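Local atomic coordinates of short chain dehydrogenase (Rhodopseudomonas palustris, PDB entry 3H7A), a protein that belongs to the short-chain dehydrogenase/reductase family and probably binds NAD(P)(H), its substrate and reaction being unestablished. Residues V12-G16 / F35-R39; Y18-I23 / P216-A220; E85-N90 / Q134-T140; E112-W116 / A158-L162. The contacts are given in a common frame with arbitrary orientation. Numbering follows the deposited sequence.

Contact 1: residues V12-G16 / F35-R39; sequences VIGAG and FAGRR
V12 and I13 end strand 9-13, which runs parallel to strand 33-38. V12 pairs with A36 (CA-CA 5.0 Å) and I13 with G37 (5.3 Å). V12 N donates to F35 O (2.8 Å) and V12 O accepts from G37 N (3.1 Å). Past I13 the chain turns, so G37 O receives both G14 N (3.1 Å) and A15 N (2.8 Å). G14, at phi/psi 110/59, adopts a conformation that a side chain would make strained. V12 (chi1 t) and A36 share one face of the sheet; A15 CB meets A36 CB at 3.9 Å, a close fit that the small alanines permit. I13 (m, t) points to the opposite face. R38 begins in p (chi1 71°), then t and m, bringing its guanidinium against G16, whose O lies over one face of it, 3.4 Å from NH1 but poorly angled for a hydrogen bond. A CB on G16 would crowd R38 NE. This is the start of the Rossmann glycine-rich turn; basic R38 and R39 at the strand end are consistent with NADP(H) preference. The pair belongs to a beta-alpha-beta unit with helix 18-29; I13 also bonds strand 84-89, while F35 (chi1 m) packs on helix 68-81.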
loop_
_atom_site.group_PDB
_atom_site.type_symbol
_atom_site.label_atom_id
_atom_site.label_comp_id
_atom_site.label_asym_id
_atom_site.label_seq_id
_atom_site.Cartn_x
_atom_site.Cartn_y
_atom_site.Cartn_z
ATOM N N VAL B 12 -0.780 -0.173 -30.215
ATOM C CA VAL B 12 -1.580 -0.974 -29.294
ATOM C C VAL B 12 -0.997 -2.386 -29.329
ATOM O O VAL B 12 -1.210 -3.144 -30.289
ATOM C CB VAL B 12 -3.094 -0.961 -29.640
ATOM C CG1 VAL B 12 -3.873 -1.898 -28.723
ATOM C CG2 VAL B 12 -3.656 0.438 -29.532
ATOM N N ILE B 13 -0.191 -2.708 -28.320
ATOM C CA ILE B 13 0.418 -4.028 -28.228
ATOM C C ILE B 13 -0.546 -4.919 -27.456
ATOM O O ILE B 13 -0.667 -4.813 -26.240
ATOM C CB ILE B 13 1.850 -3.978 -27.621
ATOM C CG1 ILE B 13 2.793 -3.250 -28.587
ATOM C CG2 ILE B 13 2.376 -5.387 -27.363
ATOM C CD1 ILE B 13 3.981 -2.581 -27.937
ATOM N N GLY B 14 -1.275 -5.758 -28.193
ATOM C CA GLY B 14 -2.302 -6.618 -27.614
ATOM C C GLY B 14 -3.688 -6.163 -28.023
ATOM O O GLY B 14 -4.535 -5.844 -27.172
ATOM N N ALA B 15 -3.926 -6.130 -29.335
ATOM C CA ALA B 15 -5.220 -5.709 -29.873
ATOM C C ALA B 15 -6.127 -6.895 -30.210
ATOM O O ALA B 15 -7.092 -6.757 -30.964
ATOM C CB ALA B 15 -5.016 -4.818 -31.079
ATOM N N GLY B 16 -5.835 -8.053 -29.620
ATOM C CA GLY B 16 -6.583 -9.276 -29.903
ATOM C C GLY B 16 -7.822 -9.546 -29.065
ATOM O O GLY B 16 -8.649 -10.377 -29.438
ATOM N N PHE B 35 -1.269 1.397 -34.855
ATOM C CA PHE B 35 -0.564 0.168 -35.149
ATOM C C PHE B 35 -1.058 -0.861 -34.161
ATOM O O PHE B 35 -0.826 -0.749 -32.962
ATOM C CB PHE B 35 0.961 0.380 -35.064
ATOM C CG PHE B 35 1.560 0.838 -36.366
ATOM C CD1 PHE B 35 1.203 2.075 -36.917
ATOM C CD2 PHE B 35 2.425 0.009 -37.082
ATOM C CE1 PHE B 35 1.708 2.491 -38.144
ATOM C CE2 PHE B 35 2.950 0.419 -38.312
ATOM C CZ PHE B 35 2.592 1.663 -38.838
ATOM N N ALA B 36 -1.775 -1.848 -34.675
ATOM C CA ALA B 36 -2.421 -2.831 -33.846
ATOM C C ALA B 36 -1.700 -4.144 -34.028
ATOM O O ALA B 36 -1.497 -4.595 -35.155
ATOM C CB ALA B 36 -3.884 -2.955 -34.255
ATOM N N GLY B 37 -1.294 -4.758 -32.923
ATOM C CA GLY B 37 -0.633 -6.053 -32.972
ATOM C C GLY B 37 -1.337 -7.111 -32.144
ATOM O O GLY B 37 -1.796 -6.838 -31.037
ATOM N N ARG B 38 -1.461 -8.309 -32.708
ATOM C CA ARG B 38 -1.873 -9.502 -31.964
ATOM C C ARG B 38 -1.110 -10.678 -32.566
ATOM O O ARG B 38 -0.517 -10.522 -33.630
ATOM C CB ARG B 38 -3.393 -9.704 -32.025
ATOM C CG ARG B 38 -3.925 -10.143 -33.371
ATOM C CD ARG B 38 -5.427 -10.330 -33.349
ATOM N NE ARG B 38 -5.844 -11.524 -32.621
ATOM C CZ ARG B 38 -7.111 -11.826 -32.346
ATOM N NH1 ARG B 38 -8.099 -11.021 -32.720
ATOM N NH2 ARG B 38 -7.393 -12.934 -31.690
ATOM N N ARG B 39 -1.084 -11.830 -31.890
ATOM C CA ARG B 39 -0.325 -12.987 -32.393
ATOM C C ARG B 39 -0.683 -13.355 -33.826
ATOM O O ARG B 39 0.204 -13.492 -34.653
ATOM C CB ARG B 39 -0.412 -14.212 -31.469
ATOM C CG ARG B 39 0.717 -14.271 -30.446
ATOM C CD ARG B 39 1.229 -15.693 -30.246
ATOM N NE ARG B 39 0.473 -16.438 -29.236
ATOM C CZ ARG B 39 0.772 -16.477 -27.938
ATOM N NH1 ARG B 39 0.026 -17.195 -27.107
ATOM N NH2 ARG B 39 1.815 -15.801 -27.461
#

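Contact 2: residues Y18-I23 / P216-A220; sequences YIGAEI and PAAVA
Two helices cross here at -49°, their axes 7.9 Å apart at closest approach, and no hydrogen bond joins them. The meeting is apolar, and P216 and A220, compact at the two close points, allow the backbones to approach: I19 and P216 have CA atoms 4.5 Å apart, as do I23 and A220. P216, in the first turn of the segment, suits a place where its missing amide hydrogen costs little; its ring points toward 18-23, with CG 3.5 Å from Y18 CB and CB 3.8 Å from I19 N, while its O lies 3.6 Å from E22 CB. A217 follows at the outer border, its N 3.7 Å from E22 CG. E22, in m, m, lays its aliphatic part over P216 and A217 and sends its carboxylate to a salt bridge with K25. A218 turns away, to pack on S232 of the second subunit. V219 (t) comes back inward, its CG1 3.7 Å from I19 CG2, I19 being m, t. A220 presses its methyl against the other backbone, CB to E22 O 3.4 Å, and lies 4.3 Å from I23 CG1 (I23 m, t); a larger residue would push the helices apart. Helix 18-29 is the first helix of the Rossmann fold, and its partner 216-228 lies beside it on one side of the parallel sheet. The side chains of I19 and V219 touch I185 and L183 of strand 178-185.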
loop_
_atom_site.group_PDB
_atom_site.type_symbol
_atom_site.label_atom_id
_atom_site.label_comp_id
_atom_site.label_asym_id
_atom_site.label_seq_id
_atom_site.Cartn_x
_atom_site.Cartn_y
_atom_site.Cartn_z
ATOM N N TYR B 18 -11.228 -7.833 -26.663
ATOM C CA TYR B 18 -12.206 -6.758 -26.778
ATOM C C TYR B 18 -11.686 -5.420 -26.239
ATOM O O TYR B 18 -11.927 -4.378 -26.841
ATOM C CB TYR B 18 -13.519 -7.159 -26.104
ATOM C CG TYR B 18 -14.250 -8.251 -26.836
ATOM C CD1 TYR B 18 -14.904 -7.986 -28.045
ATOM C CD2 TYR B 18 -14.282 -9.551 -26.333
ATOM C CE1 TYR B 18 -15.574 -8.988 -28.733
ATOM C CE2 TYR B 18 -14.951 -10.564 -27.010
ATOM C CZ TYR B 18 -15.597 -10.273 -28.211
ATOM O OH TYR B 18 -16.263 -11.268 -28.891
ATOM N N ILE B 19 -10.958 -5.465 -25.123
ATOM C CA ILE B 19 -10.357 -4.276 -24.548
ATOM C C ILE B 19 -9.385 -3.637 -25.552
ATOM O O ILE B 19 -9.508 -2.453 -25.870
ATOM C CB ILE B 19 -9.676 -4.596 -23.201
ATOM C CG1 ILE B 19 -10.735 -4.904 -22.149
ATOM C CG2 ILE B 19 -8.855 -3.420 -22.721
ATOM C CD1 ILE B 19 -10.192 -5.572 -20.909
ATOM N N GLY B 20 -8.463 -4.440 -26.083
ATOM C CA GLY B 20 -7.475 -3.981 -27.074
ATOM C C GLY B 20 -8.090 -3.394 -28.331
ATOM O O GLY B 20 -7.624 -2.368 -28.833
ATOM N N ALA B 21 -9.139 -4.041 -28.830
ATOM C CA ALA B 21 -9.873 -3.574 -30.011
ATOM C C ALA B 21 -10.559 -2.242 -29.766
ATOM O O ALA B 21 -10.540 -1.361 -30.630
ATOM C CB ALA B 21 -10.900 -4.612 -30.434
ATOM N N GLU B 22 -11.162 -2.095 -28.585
ATOM C CA GLU B 22 -11.806 -0.841 -28.199
ATOM C C GLU B 22 -10.812 0.290 -28.007
ATOM O O GLU B 22 -11.109 1.437 -28.330
ATOM C CB GLU B 22 -12.647 -1.004 -26.935
ATOM C CG GLU B 22 -13.939 -1.772 -27.141
ATOM C CD GLU B 22 -14.855 -1.148 -28.178
ATOM O OE1 GLU B 22 -14.989 0.102 -28.219
ATOM O OE2 GLU B 22 -15.448 -1.925 -28.946
ATOM N N ILE B 23 -9.633 -0.032 -27.484
ATOM C CA ILE B 23 -8.573 0.966 -27.352
ATOM C C ILE B 23 -8.180 1.477 -28.741
ATOM O O ILE B 23 -8.070 2.685 -28.951
ATOM C CB ILE B 23 -7.333 0.408 -26.606
ATOM C CG1 ILE B 23 -7.664 0.114 -25.138
ATOM C CG2 ILE B 23 -6.201 1.388 -26.683
ATOM C CD1 ILE B 23 -6.606 -0.734 -24.430
ATOM N N PRO B 216 -15.607 -3.196 -22.469
ATOM C CA PRO B 216 -14.307 -2.877 -23.024
ATOM C C PRO B 216 -14.200 -1.417 -23.470
ATOM O O PRO B 216 -13.114 -0.848 -23.414
ATOM C CB PRO B 216 -14.210 -3.819 -24.221
ATOM C CG PRO B 216 -15.095 -4.946 -23.869
ATOM C CD PRO B 216 -16.232 -4.332 -23.173
ATOM N N ALA B 217 -15.315 -0.814 -23.880
ATOM C CA ALA B 217 -15.335 0.605 -24.237
ATOM C C ALA B 217 -15.006 1.530 -23.053
ATOM O O ALA B 217 -14.526 2.653 -23.249
ATOM C CB ALA B 217 -16.678 0.982 -24.853
ATOM N N ALA B 218 -15.261 1.054 -21.831
ATOM C CA ALA B 218 -14.967 1.827 -20.625
ATOM C C ALA B 218 -13.464 1.975 -20.377
ATOM O O ALA B 218 -12.996 3.068 -20.044
ATOM C CB ALA B 218 -15.653 1.214 -19.422
ATOM N N VAL B 219 -12.721 0.879 -20.562
ATOM C CA VAL B 219 -11.258 0.875 -20.424
ATOM C C VAL B 219 -10.604 1.834 -21.431
ATOM O O VAL B 219 -9.673 2.577 -21.090
ATOM C CB VAL B 219 -10.686 -0.551 -20.603
ATOM C CG1 VAL B 219 -9.180 -0.586 -20.352
ATOM C CG2 VAL B 219 -11.402 -1.544 -19.680
ATOM N N ALA B 220 -11.117 1.829 -22.661
ATOM C CA ALA B 220 -10.621 2.719 -23.707
ATOM C C ALA B 220 -10.843 4.170 -23.312
ATOM O O ALA B 220 -9.965 5.009 -23.529
ATOM C CB ALA B 220 -11.289 2.412 -25.029
#

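Contact 3: residues E85-N90 / Q134-T140; sequences EVTIFN and QGKIFFT
Five backbone hydrogen bonds of 2.9 Å join strands 84-89 and 135-142 as parallel neighbours: K136 N to E85 O, T87 N to K136 O, F138 N to T87 O, F89 N to F138 O and T140 N to F89 O. The segment axes are 4.6 Å apart and 6° from parallel, and the register sets V86 beside K136, T87 beside I137, I88 beside F138 and F89 beside F139. At the C-terminal end N90 OD1 stands 3.0 Å from T140 OG1, which also hydrogen-bonds Y223. A water bridges E85 OE2 (2.8 Å) and Q134 NE2 (3.0 Å) at the N-terminal end of the strand pair, where polar side chains can reach solvent. G135, at phi/psi 160/169, has a conformation that glycine tolerates best. Packing divides between the two faces. V86 (t), I88 (m), K136 and F138 (m) share one, with I88 CG1 4.1 Å from F138 CB; K136 stretches its amine to Y227 O and other acceptors at the end of helix 216-228. T87, F89 (t), I137 and F139 (m) share the other, F89 CB lying 3.8 Å from F139 CD1, and T87 OG1 bonds S125. These are the fourth and fifth strands of the Rossmann sheet, linked by helix 104-132. That helix covers the T87-F139 face, and strands 9-13 and 178-185 flank the pair.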
loop_
_atom_site.group_PDB
_atom_site.type_symbol
_atom_site.label_atom_id
_atom_site.label_comp_id
_atom_site.label_asym_id
_atom_site.label_seq_id
_atom_site.Cartn_x
_atom_site.Cartn_y
_atom_site.Cartn_z
ATOM N N GLU B 85 3.465 8.494 -30.559
ATOM C CA GLU B 85 3.033 9.353 -29.441
ATOM C C GLU B 85 2.441 8.651 -28.227
ATOM O O GLU B 85 2.491 9.185 -27.120
ATOM C CB GLU B 85 2.076 10.436 -29.921
ATOM C CG GLU B 85 2.840 11.690 -30.226
ATOM C CD GLU B 85 2.048 12.722 -30.961
ATOM O OE1 GLU B 85 0.819 12.812 -30.731
ATOM O OE2 GLU B 85 2.677 13.453 -31.766
ATOM N N VAL B 86 1.850 7.479 -28.444
ATOM C CA VAL B 86 1.253 6.697 -27.365
ATOM C C VAL B 86 1.559 5.223 -27.601
ATOM O O VAL B 86 1.356 4.738 -28.702
ATOM C CB VAL B 86 -0.283 6.908 -27.287
ATOM C CG1 VAL B 86 -0.906 6.133 -26.110
ATOM C CG2 VAL B 86 -0.630 8.377 -27.161
ATOM N N THR B 87 2.081 4.525 -26.587
ATOM C CA THR B 87 2.118 3.053 -26.608
ATOM C C THR B 87 1.190 2.527 -25.519
ATOM O O THR B 87 1.282 2.965 -24.383
ATOM C CB THR B 87 3.541 2.499 -26.362
ATOM O OG1 THR B 87 4.375 2.836 -27.471
ATOM C CG2 THR B 87 3.543 0.954 -26.198
ATOM N N ILE B 88 0.290 1.613 -25.863
ATOM C CA ILE B 88 -0.542 0.975 -24.860
ATOM C C ILE B 88 -0.217 -0.506 -24.866
ATOM O O ILE B 88 -0.420 -1.198 -25.873
ATOM C CB ILE B 88 -2.028 1.248 -25.102
ATOM C CG1 ILE B 88 -2.277 2.744 -25.001
ATOM C CG2 ILE B 88 -2.879 0.541 -24.063
ATOM C CD1 ILE B 88 -3.250 3.245 -25.968
ATOM N N PHE B 89 0.351 -0.975 -23.754
ATOM C CA PHE B 89 0.720 -2.372 -23.597
ATOM C C PHE B 89 -0.382 -3.127 -22.861
ATOM O O PHE B 89 -0.601 -2.930 -21.667
ATOM C CB PHE B 89 2.045 -2.514 -22.852
ATOM C CG PHE B 89 2.490 -3.933 -22.718
ATOM C CD1 PHE B 89 3.117 -4.587 -23.780
ATOM C CD2 PHE B 89 2.234 -4.650 -21.538
ATOM C CE1 PHE B 89 3.526 -5.915 -23.672
ATOM C CE2 PHE B 89 2.615 -5.977 -21.422
ATOM C CZ PHE B 89 3.275 -6.615 -22.487
ATOM N N ASN B 90 -1.056 -4.005 -23.588
ATOM C CA ASN B 90 -2.251 -4.667 -23.095
ATOM C C ASN B 90 -2.157 -6.168 -23.333
ATOM O O ASN B 90 -2.894 -6.736 -24.121
ATOM C CB ASN B 90 -3.473 -4.074 -23.799
ATOM C CG ASN B 90 -4.776 -4.658 -23.305
ATOM O OD1 ASN B 90 -5.172 -4.436 -22.160
ATOM N ND2 ASN B 90 -5.458 -5.409 -24.173
ATOM N N GLN B 134 8.506 13.987 -26.294
ATOM C CA GLN B 134 7.185 13.802 -25.675
ATOM C C GLN B 134 6.618 12.413 -26.007
ATOM O O GLN B 134 7.065 11.767 -26.954
ATOM C CB GLN B 134 6.200 14.891 -26.148
ATOM C CG GLN B 134 5.882 14.837 -27.642
ATOM C CD GLN B 134 4.760 15.774 -28.072
ATOM O OE1 GLN B 134 4.217 16.536 -27.274
ATOM N NE2 GLN B 134 4.415 15.718 -29.352
ATOM N N GLY B 135 5.624 11.971 -25.234
ATOM C CA GLY B 135 4.971 10.682 -25.446
ATOM C C GLY B 135 4.235 10.193 -24.214
ATOM O O GLY B 135 4.358 10.774 -23.127
ATOM N N LYS B 136 3.432 9.144 -24.401
ATOM C CA LYS B 136 2.702 8.516 -23.299
ATOM C C LYS B 136 2.839 7.002 -23.416
ATOM O O LYS B 136 2.688 6.438 -24.495
ATOM C CB LYS B 136 1.227 8.966 -23.253
ATOM C CG LYS B 136 1.029 10.496 -23.030
ATOM C CD LYS B 136 -0.276 10.874 -22.326
ATOM C CE LYS B 136 -0.276 12.351 -21.860
ATOM N NZ LYS B 136 -1.375 12.681 -20.875
ATOM N N ILE B 137 3.169 6.349 -22.301
ATOM C CA ILE B 137 3.368 4.899 -22.275
ATOM C C ILE B 137 2.521 4.298 -21.183
ATOM O O ILE B 137 2.816 4.465 -20.000
ATOM C CB ILE B 137 4.833 4.499 -21.988
ATOM C CG1 ILE B 137 5.795 5.230 -22.928
ATOM C CG2 ILE B 137 4.974 2.981 -22.088
ATOM C CD1 ILE B 137 7.258 5.046 -22.611
ATOM N N PHE B 138 1.477 3.589 -21.593
ATOM C CA PHE B 138 0.459 3.090 -20.688
ATOM C C PHE B 138 0.546 1.580 -20.615
ATOM O O PHE B 138 0.723 0.916 -21.640
ATOM C CB PHE B 138 -0.929 3.508 -21.194
ATOM C CG PHE B 138 -1.160 4.997 -21.210
ATOM C CD1 PHE B 138 -0.381 5.859 -20.444
ATOM C CD2 PHE B 138 -2.199 5.537 -21.959
ATOM C CE1 PHE B 138 -0.602 7.220 -20.445
ATOM C CE2 PHE B 138 -2.439 6.902 -21.954
ATOM C CZ PHE B 138 -1.638 7.743 -21.196
ATOM N N PHE B 139 0.418 1.043 -19.401
ATOM C CA PHE B 139 0.480 -0.388 -19.154
ATOM C C PHE B 139 -0.818 -0.850 -18.514
ATOM O O PHE B 139 -1.273 -0.243 -17.549
ATOM C CB PHE B 139 1.624 -0.689 -18.192
ATOM C CG PHE B 139 2.988 -0.396 -18.755
ATOM C CD1 PHE B 139 3.622 -1.323 -19.582
ATOM C CD2 PHE B 139 3.650 0.791 -18.436
ATOM C CE1 PHE B 139 4.904 -1.080 -20.104
ATOM C CE2 PHE B 139 4.927 1.047 -18.939
ATOM C CZ PHE B 139 5.554 0.094 -19.785
ATOM N N THR B 140 -1.415 -1.919 -19.040
ATOM C CA THR B 140 -2.623 -2.487 -18.437
ATOM C C THR B 140 -2.280 -3.450 -17.314
ATOM O O THR B 140 -1.679 -4.495 -17.557
ATOM C CB THR B 140 -3.496 -3.232 -19.460
ATOM O OG1 THR B 140 -3.830 -2.354 -20.543
ATOM C CG2 THR B 140 -4.777 -3.700 -18.813
HETATM O O HOH W 1 5.435 13.559 -31.127
HETATM O O HOH W 2 -0.543 -5.501 -19.972
#

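Contact 4: residues E112-W116 / A158-L162; sequences EMACW and AKFGL
Helices 104-132 and 153-173 lie side by side, the segment axes 7.9 Å apart and 26° from parallel, without a direct hydrogen bond. Segment 112-116 contains a wider pi-type turn, with A114 at phi/psi -96/-13 and C115 at -128/-57. A114 faces the partner first: its methyl meets A158 CB at 3.9 Å and K159 CD at 4.4 Å, and its O lies 3.7 Å from L162 CB. A water sits 2.8 Å from both A114 O and K159 NZ, because K159, in m, m, m, t, brings its amine toward helix 104-132 although its CA-to-CB bond points away. K159 NZ donates to T140 O. K159 corresponds to the lysine of the short-chain dehydrogenase YxxxK motif, whose tyrosine is replaced by phenylalanine in this protein; the water is probably the one that related enzymes hold between this lysine and the main-chain O of the pi-type-turn residue, often asparagine, here A114. Next comes C115 (chi1 t), with CB 3.4 Å from A158 O and SG 3.6 Å from G161 C and 3.7 Å from L162 N. A CB on G161 would lie 2.9 Å from C115 SG, hence glycine. G161 O accepts from S157 OG of the third subunit.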
loop_
_atom_site.group_PDB
_atom_site.type_symbol
_atom_site.label_atom_id
_atom_site.label_comp_id
_atom_site.label_asym_id
_atom_site.label_seq_id
_atom_site.Cartn_x
_atom_site.Cartn_y
_atom_site.Cartn_z
ATOM N N GLU B 112 7.469 -13.949 -19.765
ATOM C CA GLU B 112 7.849 -13.489 -21.110
ATOM C C GLU B 112 6.755 -12.644 -21.751
ATOM O O GLU B 112 7.036 -11.613 -22.353
ATOM C CB GLU B 112 8.188 -14.657 -22.039
ATOM C CG GLU B 112 9.435 -15.453 -21.648
ATOM C CD GLU B 112 9.709 -16.635 -22.582
ATOM O OE1 GLU B 112 8.809 -17.049 -23.358
ATOM O OE2 GLU B 112 10.841 -17.148 -22.534
ATOM N N MET B 113 5.515 -13.088 -21.575
ATOM C CA MET B 113 4.350 -12.462 -22.198
ATOM C C MET B 113 3.909 -11.188 -21.458
ATOM O O MET B 113 3.693 -10.150 -22.082
ATOM C CB MET B 113 3.208 -13.496 -22.276
ATOM C CG MET B 113 1.976 -13.114 -23.101
ATOM S SD MET B 113 1.942 -13.567 -24.865
ATOM C CE MET B 113 2.879 -12.242 -25.596
ATOM N N ALA B 114 3.783 -11.274 -20.132
ATOM C CA ALA B 114 3.169 -10.208 -19.321
ATOM C C ALA B 114 4.115 -9.199 -18.671
ATOM O O ALA B 114 3.669 -8.181 -18.150
ATOM C CB ALA B 114 2.280 -10.835 -18.246
ATOM N N CYS B 115 5.407 -9.497 -18.661
ATOM C CA CYS B 115 6.357 -8.655 -17.970
ATOM C C CYS B 115 7.542 -8.239 -18.855
ATOM O O CYS B 115 7.801 -7.048 -19.036
ATOM C CB CYS B 115 6.864 -9.354 -16.714
ATOM S SG CYS B 115 8.041 -8.283 -15.840
ATOM N N TRP B 116 8.240 -9.241 -19.393
ATOM C CA TRP B 116 9.359 -9.068 -20.312
ATOM C C TRP B 116 8.910 -8.272 -21.520
ATOM O O TRP B 116 9.523 -7.281 -21.879
ATOM C CB TRP B 116 9.890 -10.444 -20.738
ATOM C CG TRP B 116 10.759 -10.447 -21.978
ATOM C CD1 TRP B 116 10.426 -10.926 -23.217
ATOM C CD2 TRP B 116 12.101 -9.953 -22.086
ATOM N NE1 TRP B 116 11.479 -10.752 -24.089
ATOM C CE2 TRP B 116 12.517 -10.160 -23.419
ATOM C CE3 TRP B 116 12.991 -9.354 -21.185
ATOM C CZ2 TRP B 116 13.780 -9.786 -23.871
ATOM C CZ3 TRP B 116 14.247 -8.991 -21.632
ATOM C CH2 TRP B 116 14.630 -9.206 -22.968
ATOM N N ALA B 158 4.515 -11.891 -12.640
ATOM C CA ALA B 158 4.673 -11.120 -13.865
ATOM C C ALA B 158 3.952 -9.770 -13.800
ATOM O O ALA B 158 4.480 -8.782 -14.303
ATOM C CB ALA B 158 4.187 -11.927 -15.057
ATOM N N LYS B 159 2.749 -9.717 -13.215
ATOM C CA LYS B 159 2.026 -8.427 -13.085
ATOM C C LYS B 159 2.692 -7.423 -12.114
ATOM O O LYS B 159 2.794 -6.233 -12.428
ATOM C CB LYS B 159 0.531 -8.613 -12.759
ATOM C CG LYS B 159 -0.247 -9.449 -13.771
ATOM C CD LYS B 159 -0.246 -8.880 -15.202
ATOM C CE LYS B 159 -0.873 -7.529 -15.287
ATOM N NZ LYS B 159 -1.067 -7.149 -16.718
ATOM N N PHE B 160 3.167 -7.920 -10.973
ATOM C CA PHE B 160 3.962 -7.132 -10.025
ATOM C C PHE B 160 5.202 -6.634 -10.750
ATOM O O PHE B 160 5.552 -5.458 -10.662
ATOM C CB PHE B 160 4.418 -7.999 -8.860
ATOM C CG PHE B 160 3.488 -8.014 -7.677
ATOM C CD1 PHE B 160 2.160 -8.426 -7.800
ATOM C CD2 PHE B 160 3.987 -7.745 -6.404
ATOM C CE1 PHE B 160 1.347 -8.495 -6.672
ATOM C CE2 PHE B 160 3.182 -7.802 -5.302
ATOM C CZ PHE B 160 1.863 -8.207 -5.432
ATOM N N GLY B 161 5.846 -7.541 -11.484
ATOM C CA GLY B 161 7.051 -7.221 -12.259
ATOM C C GLY B 161 6.796 -6.103 -13.253
ATOM O O GLY B 161 7.598 -5.174 -13.363
ATOM N N LEU B 162 5.669 -6.176 -13.968
ATOM C CA LEU B 162 5.283 -5.092 -14.895
ATOM C C LEU B 162 5.057 -3.737 -14.167
ATOM O O LEU B 162 5.454 -2.658 -14.655
ATOM C CB LEU B 162 4.020 -5.490 -15.701
ATOM C CG LEU B 162 3.657 -4.498 -16.819
ATOM C CD1 LEU B 162 4.713 -4.534 -17.900
ATOM C CD2 LEU B 162 2.269 -4.789 -17.403
HETATM O O HOH W 3 0.991 -7.701 -18.591
#

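Overall arrangement
Contacts 1 and 3 belong to one parallel sheet, joined where I13 N bonds I88 O and I13 O accepts from N90 N. Both are buried, and backbone hydrogen bonds hold them. Contacts 2 and 4 are helix pairs outside that sheet, closed mainly by apolar packing in which alanine and glycine permit close approach, with no direct hydrogen bond, though a water bridges contact 4; contact 2 is partly exposed, contact 4 buried against another subunit. Contacts 1 and 3 each touch all the others (contact 3 through I88 with I23 and T140 O with K159 NZ); only contacts 2 and 4 do not meet. Contact 1 supplies the strands flanking helix 18-29 in sequence, and its V12 packs on I23.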